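Local coordinates for DMSP lyase (Ruegeria pomeroyi, PDB 5CU1), which is a lyase of the cupin clan, built round a small beta barrel that binds an iron (III) ion inside it, at residues E145-L150 against A191-R196; H139-E144 against T201-T206; N21-F26 against C110-G115. All blocks are in the same frame, centred on the assembly; numbering follows the deposited sequence.

Contact 1: residues E145-L150 against A191-R196. With FE (Fe (III) ion), chain B.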
loop_
_atom_site.group_PDB
_atom_site.type_symbol
_atom_site.label_atom_id
_atom_site.label_comp_id
_atom_site.label_asym_id
_atom_site.label_seq_id
_atom_site.Cartn_x
_atom_site.Cartn_y
_atom_site.Cartn_z
ATOM N N GLU A 145 1.156 9.217 6.983
ATOM C CA GLU A 145 1.167 7.839 6.667
ATOM C C GLU A 145 1.467 6.760 7.700
ATOM O O GLU A 145 2.226 6.869 8.374
ATOM C CB GLU A 145 1.879 7.611 5.332
ATOM C CG GLU A 145 2.194 6.292 4.876
ATOM C CD GLU A 145 3.047 6.242 3.687
ATOM O OE1 GLU A 145 4.124 6.425 3.681
ATOM O OE2 GLU A 145 2.592 6.086 2.704
ATOM N N ILE A 146 0.686 5.757 7.717
ATOM C CA ILE A 146 0.984 4.451 8.245
ATOM C C ILE A 146 1.164 3.232 7.317
ATOM O O ILE A 146 0.374 2.957 6.634
ATOM C CB ILE A 146 0.152 4.204 9.534
ATOM C CG1 ILE A 146 0.912 3.379 10.569
ATOM C CG2 ILE A 146 -1.340 3.930 9.300
ATOM C CD1 ILE A 146 0.101 3.074 11.825
ATOM N N TYR A 147 2.270 2.575 7.365
ATOM C CA TYR A 147 2.550 1.247 6.860
ATOM C C TYR A 147 2.432 0.067 7.888
ATOM O O TYR A 147 3.171 -0.136 8.702
ATOM C CB TYR A 147 3.873 1.286 6.030
ATOM C CG TYR A 147 4.014 1.561 4.551
ATOM C CD1 TYR A 147 4.056 2.786 4.036
ATOM C CD2 TYR A 147 4.295 0.570 3.708
ATOM C CE1 TYR A 147 4.341 3.022 2.740
ATOM C CE2 TYR A 147 4.515 0.763 2.433
ATOM C CZ TYR A 147 4.536 1.972 1.912
ATOM O OH TYR A 147 4.824 2.015 0.660
ATOM N N PHE A 148 1.413 -0.641 7.765
ATOM C CA PHE A 148 1.091 -1.895 8.377
ATOM C C PHE A 148 1.333 -3.072 7.484
ATOM O O PHE A 148 0.699 -3.253 6.649
ATOM C CB PHE A 148 -0.286 -1.838 9.123
ATOM C CG PHE A 148 -0.601 -2.984 9.980
ATOM C CD1 PHE A 148 -0.624 -2.910 11.363
ATOM C CD2 PHE A 148 -0.943 -4.110 9.431
ATOM C CE1 PHE A 148 -0.922 -3.903 12.098
ATOM C CE2 PHE A 148 -1.225 -5.164 10.214
ATOM C CZ PHE A 148 -1.176 -5.029 11.548
ATOM N N ILE A 149 2.222 -3.854 7.824
ATOM C CA ILE A 149 2.641 -5.006 7.129
ATOM C C ILE A 149 1.695 -6.273 7.332
ATOM O O ILE A 149 1.507 -6.754 8.375
ATOM C CB ILE A 149 4.145 -5.313 7.343
ATOM C CG1 ILE A 149 5.035 -4.592 6.461
ATOM C CG2 ILE A 149 4.509 -6.635 7.090
ATOM C CD1 ILE A 149 5.251 -3.194 6.624
ATOM N N LEU A 150 1.230 -6.814 6.257
ATOM C CA LEU A 150 0.379 -7.958 6.213
ATOM C C LEU A 150 1.025 -9.318 6.039
ATOM O O LEU A 150 0.597 -10.170 6.589
ATOM C CB LEU A 150 -0.812 -7.797 5.227
ATOM C CG LEU A 150 -1.580 -6.541 5.037
ATOM C CD1 LEU A 150 -2.267 -6.197 3.805
ATOM C CD2 LEU A 150 -2.285 -6.202 6.269
ATOM N N ALA A 191 1.582 -4.695 2.255
ATOM C CA ALA A 191 1.199 -3.824 3.368
ATOM C C ALA A 191 -0.100 -3.116 3.099
ATOM O O ALA A 191 -0.454 -2.848 1.957
ATOM C CB ALA A 191 2.295 -2.786 3.657
ATOM N N LEU A 192 -0.808 -2.824 4.174
ATOM C CA LEU A 192 -1.870 -1.846 4.166
ATOM C C LEU A 192 -1.226 -0.507 4.441
ATOM O O LEU A 192 -0.384 -0.405 5.336
ATOM C CB LEU A 192 -2.918 -2.161 5.228
ATOM C CG LEU A 192 -3.934 -1.057 5.524
ATOM C CD1 LEU A 192 -4.925 -0.914 4.365
ATOM C CD2 LEU A 192 -4.657 -1.308 6.855
ATOM N N VAL A 193 -1.599 0.501 3.651
ATOM C CA VAL A 193 -1.111 1.861 3.806
ATOM C C VAL A 193 -2.277 2.827 3.997
ATOM O O VAL A 193 -3.126 2.918 3.127
ATOM C CB VAL A 193 -0.305 2.303 2.590
ATOM C CG1 VAL A 193 0.410 3.632 2.873
ATOM C CG2 VAL A 193 0.668 1.221 2.198
ATOM N N LEU A 194 -2.316 3.529 5.133
ATOM C CA LEU A 194 -3.351 4.526 5.417
ATOM C C LEU A 194 -2.817 5.938 5.292
ATOM O O LEU A 194 -1.694 6.205 5.689
ATOM C CB LEU A 194 -3.925 4.332 6.824
ATOM C CG LEU A 194 -4.570 2.967 7.068
ATOM C CD1 LEU A 194 -5.171 2.889 8.446
ATOM C CD2 LEU A 194 -5.625 2.671 6.010
ATOM N N TRP A 195 -3.629 6.826 4.716
ATOM C CA TRP A 195 -3.322 8.252 4.585
ATOM C C TRP A 195 -4.333 9.098 5.341
ATOM O O TRP A 195 -5.518 8.761 5.424
ATOM C CB TRP A 195 -3.328 8.706 3.125
ATOM C CG TRP A 195 -2.115 8.375 2.372
ATOM C CD1 TRP A 195 -1.215 7.418 2.671
ATOM C CD2 TRP A 195 -1.657 9.004 1.170
ATOM N NE1 TRP A 195 -0.217 7.398 1.732
ATOM C CE2 TRP A 195 -0.466 8.369 0.802
ATOM C CE3 TRP A 195 -2.144 10.039 0.372
ATOM C CZ2 TRP A 195 0.260 8.748 -0.324
ATOM C CZ3 TRP A 195 -1.431 10.407 -0.745
ATOM C CH2 TRP A 195 -0.239 9.767 -1.083
ATOM N N ARG A 196 -3.859 10.215 5.868
ATOM C CA ARG A 196 -4.730 11.169 6.513
ATOM C C ARG A 196 -4.159 12.533 6.210
ATOM O O ARG A 196 -2.958 12.655 5.972
ATOM C CB ARG A 196 -4.830 10.893 8.014
ATOM C CG ARG A 196 -3.553 11.149 8.794
ATOM C CD ARG A 196 -3.662 10.689 10.243
ATOM N NE ARG A 196 -2.627 11.323 11.065
ATOM C CZ ARG A 196 -2.512 11.195 12.384
ATOM N NH1 ARG A 196 -3.349 10.441 13.084
ATOM N NH2 ARG A 196 -1.545 11.836 13.013
HETATM FE FE FE B . 4.480 6.669 1.376
#
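Segments 145-150 and 191-196, parts of strands 144-150 and 189-196, run antiparallel, their axes 4.5 Å apart at closest approach and their directions 161° apart. Four backbone hydrogen bonds tie them, two between Ile146 and Leu194 and two between Phe148 and Leu192; the shortest, from Leu192 N to Phe148 O, measures 2.9 Å. The tight part is the cluster of Glu145, Val193 and Trp195 with the Tyr147 ring, where Val193 divides its methyls between two partners. Its CG1, anti to the backbone N, lies 3.3 Å from Glu145 OE2. Its CG2 stands over the middle of the Tyr147 ring, 3.8 Å from the centroid and 6° off the normal, a CH-pi contact, while the iron lies at the edge of that ring, in its plane. Glu145 is extended and chelates the iron with both carboxylate oxygens, OE2 at 2.4 Å. The same OE2 accepts a hydrogen bond from Trp195 NE1, 3.2 Å away with an angle of 149° at the hydrogen, the donor coming from above the carboxylate plane. OE1 is hydrogen-bonded to His174, so each oxygen has a second grip, which probably fixes the turn of the group and steadies its charge. On the other face Ile146 CG2 also packs closely, 3.6 Å from Leu194 CB, but beyond CG2 Ile146 extends off the partner strand. Looser still are Phe148, whose ring turns off that strand, Ile149, which meets only Ala191, and the partly exposed Arg196, which instead forms a salt bridge with Glu144. Within the sheet the pair is flanked by strands 171-174 and 124-130. Helix 34-39 lies against Ile146, Phe148, Leu192 and Leu194, and helix 74-83 packs on Leu150 and Leu192.

Contact 2: residues H139-E144 against T201-T206. With FE (Fe (III) ion), chain B.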
loop_
_atom_site.group_PDB
_atom_site.type_symbol
_atom_site.label_atom_id
_atom_site.label_comp_id
_atom_site.label_asym_id
_atom_site.label_seq_id
_atom_site.Cartn_x
_atom_site.Cartn_y
_atom_site.Cartn_z
ATOM N N HIS A 139 10.962 8.631 -1.297
ATOM C CA HIS A 139 9.743 9.177 -1.745
ATOM C C HIS A 139 8.991 9.891 -0.667
ATOM O O HIS A 139 9.272 9.703 0.400
ATOM C CB HIS A 139 8.839 8.156 -2.574
ATOM C CG HIS A 139 8.334 6.991 -1.833
ATOM N ND1 HIS A 139 9.045 5.872 -1.706
ATOM C CD2 HIS A 139 7.242 6.797 -1.097
ATOM C CE1 HIS A 139 8.432 5.046 -0.948
ATOM N NE2 HIS A 139 7.318 5.566 -0.608
ATOM N N GLN A 140 8.070 10.713 -1.037
ATOM C CA GLN A 140 7.483 11.628 -0.219
ATOM C C GLN A 140 6.159 12.230 -0.711
ATOM O O GLN A 140 5.970 12.396 -1.777
ATOM C CB GLN A 140 8.494 12.681 0.282
ATOM C CG GLN A 140 8.751 13.711 -0.835
ATOM C CD GLN A 140 9.936 14.605 -0.878
ATOM O OE1 GLN A 140 10.972 14.370 -0.471
ATOM N NE2 GLN A 140 9.732 15.598 -1.407
ATOM N N HIS A 141 5.391 12.645 0.227
ATOM C CA HIS A 141 4.100 13.198 0.161
ATOM C C HIS A 141 3.566 13.901 1.390
ATOM O O HIS A 141 3.848 13.594 2.438
ATOM C CB HIS A 141 3.088 12.220 -0.237
ATOM C CG HIS A 141 3.195 10.913 0.447
ATOM N ND1 HIS A 141 2.901 10.705 1.750
ATOM C CD2 HIS A 141 3.648 9.751 0.002
ATOM C CE1 HIS A 141 3.055 9.467 2.042
ATOM N NE2 HIS A 141 3.568 8.876 1.026
ATOM N N PRO A 142 2.725 14.868 1.214
ATOM C CA PRO A 142 1.925 15.561 2.228
ATOM C C PRO A 142 1.019 14.857 3.202
ATOM O O PRO A 142 1.188 15.237 4.237
ATOM C CB PRO A 142 1.160 16.536 1.366
ATOM C CG PRO A 142 1.966 16.681 0.265
ATOM C CD PRO A 142 2.596 15.508 -0.051
ATOM N N ALA A 143 0.322 13.772 2.871
ATOM C CA ALA A 143 -0.243 12.950 3.736
ATOM C C ALA A 143 0.728 12.390 4.758
ATOM O O ALA A 143 1.658 11.916 4.466
ATOM C CB ALA A 143 -0.980 11.826 3.042
ATOM N N GLU A 144 0.262 12.365 5.943
ATOM C CA GLU A 144 0.633 11.447 6.920
ATOM C C GLU A 144 0.235 10.043 6.662
ATOM O O GLU A 144 -0.773 9.788 6.203
ATOM C CB GLU A 144 0.198 11.895 8.253
ATOM C CG GLU A 144 0.599 13.254 8.646
ATOM C CD GLU A 144 0.304 13.627 10.090
ATOM O OE1 GLU A 144 -0.713 13.658 10.514
ATOM O OE2 GLU A 144 1.129 13.978 10.805
ATOM N N THR A 201 -2.488 15.128 -3.018
ATOM C CA THR A 201 -1.127 15.253 -3.569
ATOM C C THR A 201 -0.418 13.901 -3.716
ATOM O O THR A 201 -0.135 13.232 -2.722
ATOM C CB THR A 201 -0.262 16.181 -2.677
ATOM O OG1 THR A 201 -0.963 17.415 -2.447
ATOM C CG2 THR A 201 1.064 16.481 -3.321
ATOM N N ALA A 202 -0.126 13.497 -4.952
ATOM C CA ALA A 202 0.537 12.208 -5.189
ATOM C C ALA A 202 1.989 12.195 -4.685
ATOM O O ALA A 202 2.666 13.221 -4.705
ATOM C CB ALA A 202 0.493 11.857 -6.679
ATOM N N PRO A 203 2.474 11.028 -4.234
ATOM C CA PRO A 203 3.894 10.874 -3.857
ATOM C C PRO A 203 4.865 11.236 -4.993
ATOM O O PRO A 203 4.560 10.999 -6.166
ATOM C CB PRO A 203 4.007 9.383 -3.500
ATOM C CG PRO A 203 2.757 8.734 -4.062
ATOM C CD PRO A 203 1.705 9.784 -4.046
ATOM N N VAL A 204 6.004 11.834 -4.646
ATOM C CA VAL A 204 7.051 12.124 -5.625
ATOM C C VAL A 204 8.389 11.565 -5.131
ATOM O O VAL A 204 8.589 11.378 -3.928
ATOM C CB VAL A 204 7.182 13.654 -5.911
ATOM C CG1 VAL A 204 5.903 14.192 -6.594
ATOM C CG2 VAL A 204 7.479 14.435 -4.635
ATOM N N LEU A 205 9.297 11.278 -6.056
ATOM C CA LEU A 205 10.625 10.814 -5.685
ATOM C C LEU A 205 11.383 11.937 -4.973
ATOM O O LEU A 205 11.306 13.091 -5.392
ATOM C CB LEU A 205 11.391 10.350 -6.920
ATOM C CG LEU A 205 10.828 9.124 -7.631
ATOM C CD1 LEU A 205 11.285 9.107 -9.080
ATOM C CD2 LEU A 205 11.276 7.858 -6.915
ATOM N N THR A 206 12.100 11.622 -3.897
ATOM C CA THR A 206 12.843 12.661 -3.194
ATOM C C THR A 206 14.035 13.101 -4.051
ATOM O O THR A 206 14.431 14.268 -4.047
ATOM C CB THR A 206 13.304 12.183 -1.790
ATOM O OG1 THR A 206 12.156 11.925 -0.975
ATOM C CG2 THR A 206 14.157 13.231 -1.096
HETATM FE FE FE B . 4.480 6.669 1.376
HETATM O O HOH W 1 -0.517 13.586 0.070
#
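His141 NE2 binds the iron at 2.4 Å, in a site completed by Glu145 and His180. The His139 ring also lies close, yet its NE2 stays 3.6 Å from the metal, too far to coordinate, and its ND1 is hydrogen-bonded to Pro137 O. Pro203 abuts the edge of the His141 ring, with CB 3.5 Å from His141 CD2. At the far nitrogen, His141 ND1 donates to Ala143 O at 3.2 Å, the acceptor in the ring plane and offering a lone pair, so the loop just after the histidine, together with the metal bond, probably fixes its rotation. Water 1 ties that loop to its partner, accepting from Ala143 N and donating to Thr201 O, while Pro142 CG rests on Thr201 CG2 at 3.7 Å. Farther along, a short antiparallel pairing anchors the chain: Val204 N reaches Gln140 O at 2.9 Å with 165° at the hydrogen, and the return bond from Gln140 N is weak. Thr206 OG1 donates to Gln140 OE1 from above the amide plane, 2.8 Å away. Because ND1 holds the ring proton, NE2 can present its lone pair to iron, and the Ala143 carbonyl probably makes it a stronger donor.

Contact 3: residues N21-F26 against C110-G115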
loop_
_atom_site.group_PDB
_atom_site.type_symbol
_atom_site.label_atom_id
_atom_site.label_comp_id
_atom_site.label_asym_id
_atom_site.label_seq_id
_atom_site.Cartn_x
_atom_site.Cartn_y
_atom_site.Cartn_z
ATOM N N ASN A 21 -16.076 -7.840 0.093
ATOM C CA ASN A 21 -15.325 -8.548 1.009
ATOM C C ASN A 21 -14.084 -7.883 1.599
ATOM O O ASN A 21 -13.802 -8.137 2.677
ATOM C CB ASN A 21 -14.972 -9.874 0.510
ATOM C CG ASN A 21 -14.722 -10.856 1.633
ATOM O OD1 ASN A 21 -13.701 -11.537 1.619
ATOM N ND2 ASN A 21 -15.606 -10.903 2.624
ATOM N N LEU A 22 -13.359 -7.126 0.785
ATOM C CA LEU A 22 -12.167 -6.369 1.101
ATOM C C LEU A 22 -12.361 -5.273 2.110
ATOM O O LEU A 22 -11.835 -5.371 3.062
ATOM C CB LEU A 22 -11.387 -5.934 -0.114
ATOM C CG LEU A 22 -10.014 -5.261 -0.046
ATOM C CD1 LEU A 22 -9.031 -6.032 0.823
ATOM C CD2 LEU A 22 -9.446 -5.024 -1.391
ATOM N N LEU A 23 -13.276 -4.418 1.904
ATOM C CA LEU A 23 -13.717 -3.512 2.866
ATOM C C LEU A 23 -14.017 -3.984 4.335
ATOM O O LEU A 23 -13.537 -3.492 5.229
ATOM C CB LEU A 23 -14.801 -2.654 2.285
ATOM C CG LEU A 23 -15.232 -1.582 3.199
ATOM C CD1 LEU A 23 -14.413 -0.437 3.338
ATOM C CD2 LEU A 23 -16.317 -1.021 2.481
ATOM N N ALA A 24 -14.813 -4.991 4.407
ATOM C CA ALA A 24 -15.076 -5.792 5.477
ATOM C C ALA A 24 -13.966 -6.513 6.155
ATOM O O ALA A 24 -13.994 -6.560 7.303
ATOM C CB ALA A 24 -16.232 -6.656 5.189
ATOM N N GLU A 25 -12.951 -6.900 5.405
ATOM C CA GLU A 25 -11.751 -7.300 5.997
ATOM C C GLU A 25 -10.865 -6.159 6.532
ATOM O O GLU A 25 -10.341 -6.340 7.502
ATOM C CB GLU A 25 -10.971 -8.263 5.194
ATOM C CG GLU A 25 -11.475 -9.586 4.937
ATOM C CD GLU A 25 -11.640 -10.455 6.072
ATOM O OE1 GLU A 25 -11.258 -10.299 7.103
ATOM O OE2 GLU A 25 -12.336 -11.305 5.900
ATOM N N PHE A 26 -10.876 -5.018 5.857
ATOM C CA PHE A 26 -10.331 -3.789 6.285
ATOM C C PHE A 26 -10.864 -3.226 7.622
ATOM O O PHE A 26 -10.094 -2.981 8.417
ATOM C CB PHE A 26 -10.072 -2.778 5.158
ATOM C CG PHE A 26 -9.569 -1.513 5.632
ATOM C CD1 PHE A 26 -8.358 -1.408 6.085
ATOM C CD2 PHE A 26 -10.389 -0.435 5.762
ATOM C CE1 PHE A 26 -7.935 -0.304 6.681
ATOM C CE2 PHE A 26 -9.930 0.704 6.340
ATOM C CZ PHE A 26 -8.688 0.768 6.771
ATOM N N CYS A 110 -5.357 1.703 -4.724
ATOM C CA CYS A 110 -6.489 2.248 -3.898
ATOM C C CYS A 110 -7.674 1.337 -3.533
ATOM O O CYS A 110 -8.240 0.795 -4.287
ATOM C CB CYS A 110 -6.951 3.640 -4.335
ATOM S SG CYS A 110 -7.258 4.867 -3.147
ATOM N N LEU A 111 -7.969 1.216 -2.276
ATOM C CA LEU A 111 -9.230 0.882 -1.772
ATOM C C LEU A 111 -10.113 2.072 -1.309
ATOM O O LEU A 111 -11.155 2.152 -1.741
ATOM C CB LEU A 111 -9.142 -0.273 -0.831
ATOM C CG LEU A 111 -10.175 -0.449 0.231
ATOM C CD1 LEU A 111 -11.280 -1.403 -0.264
ATOM C CD2 LEU A 111 -9.539 -0.968 1.460
ATOM N N ILE A 112 -9.641 3.025 -0.531
ATOM C CA ILE A 112 -10.321 4.195 -0.097
ATOM C C ILE A 112 -9.681 5.471 -0.645
ATOM O O ILE A 112 -8.789 5.795 -0.242
ATOM C CB ILE A 112 -10.568 4.199 1.444
ATOM C CG1 ILE A 112 -11.417 3.007 1.856
ATOM C CG2 ILE A 112 -11.203 5.441 1.841
ATOM C CD1 ILE A 112 -11.419 2.783 3.269
ATOM N N GLY A 113 -10.269 6.148 -1.569
ATOM C CA GLY A 113 -9.875 7.347 -2.160
ATOM C C GLY A 113 -9.920 7.303 -3.622
ATOM O O GLY A 113 -10.438 6.488 -4.163
ATOM N N GLU A 114 -9.220 8.205 -4.187
ATOM C CA GLU A 114 -9.026 8.387 -5.621
ATOM C C GLU A 114 -8.569 7.135 -6.348
ATOM O O GLU A 114 -7.445 6.658 -6.155
ATOM C CB GLU A 114 -8.011 9.512 -5.844
ATOM C CG GLU A 114 -7.443 9.588 -7.225
ATOM C CD GLU A 114 -8.228 10.501 -8.106
ATOM O OE1 GLU A 114 -9.470 10.507 -7.981
ATOM O OE2 GLU A 114 -7.604 11.223 -8.918
ATOM N N GLY A 115 -9.441 6.619 -7.207
ATOM C CA GLY A 115 -9.146 5.420 -7.962
ATOM C C GLY A 115 -9.571 4.161 -7.235
ATOM O O GLY A 115 -9.313 3.057 -7.712
#
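Leu111 gives up more surface here than any other residue, with Ile112 and Phe26 next, and these three define the join between helix 17-32 and the corner that follows strand 107-110. Leu111 and Ile112 both lie opposite Ala125, a classic beta bulge, and both direct their CB atoms at the helix, so two successive residues serve one surface. Leu111 forks between two helical side chains one turn apart: its CD1 lies 4.1 Å from Leu22 CG, and its CD2 lies 4.2 Å from Phe26 CB. That turn is closed by the bond from Phe26 N to Leu22 O, 3.0 Å long. Ile112 CD1 approaches the Phe26 ring obliquely, 4.0 Å from Phe26 CE2, with the two side chains crossing at about a right angle. The same methyl approaches Leu23 CD1 more loosely, at 4.4 Å. Phe26, its CG anti to the backbone N (chi1 178°), holds its ring beside the sheet, where Leu192 and Leu194 also meet it. No hydrogen bond passes between the two segments, and every side-chain contact is at 4.0 Å or more. Cohesion therefore rests on burial of aliphatic and aromatic carbon rather than on directional polar bonds.

Overall arrangement
Contacts 1 and 2 meet at the iron, supplying Glu145 and His141 respectively, with His180 as the third protein ligand. Their centres lie 14 Å apart, and the Trp195 indole bridges them: its CZ2 is 3.5 Å from His141 CD2 and its CH2 is 3.5 Å from Pro203 CD. Along the chain contact 1 is nested inside the loop that contact 2 closes. Contact 3 comes earlier in sequence and packs against contact 1 from the sheet face turned away from the metal, the centres 12 Å apart; Phe26 CE1 touches Leu192 CD2 at 3.4 Å. Contacts 2 and 3 do not touch, their nearest atoms being about 8 Å apart.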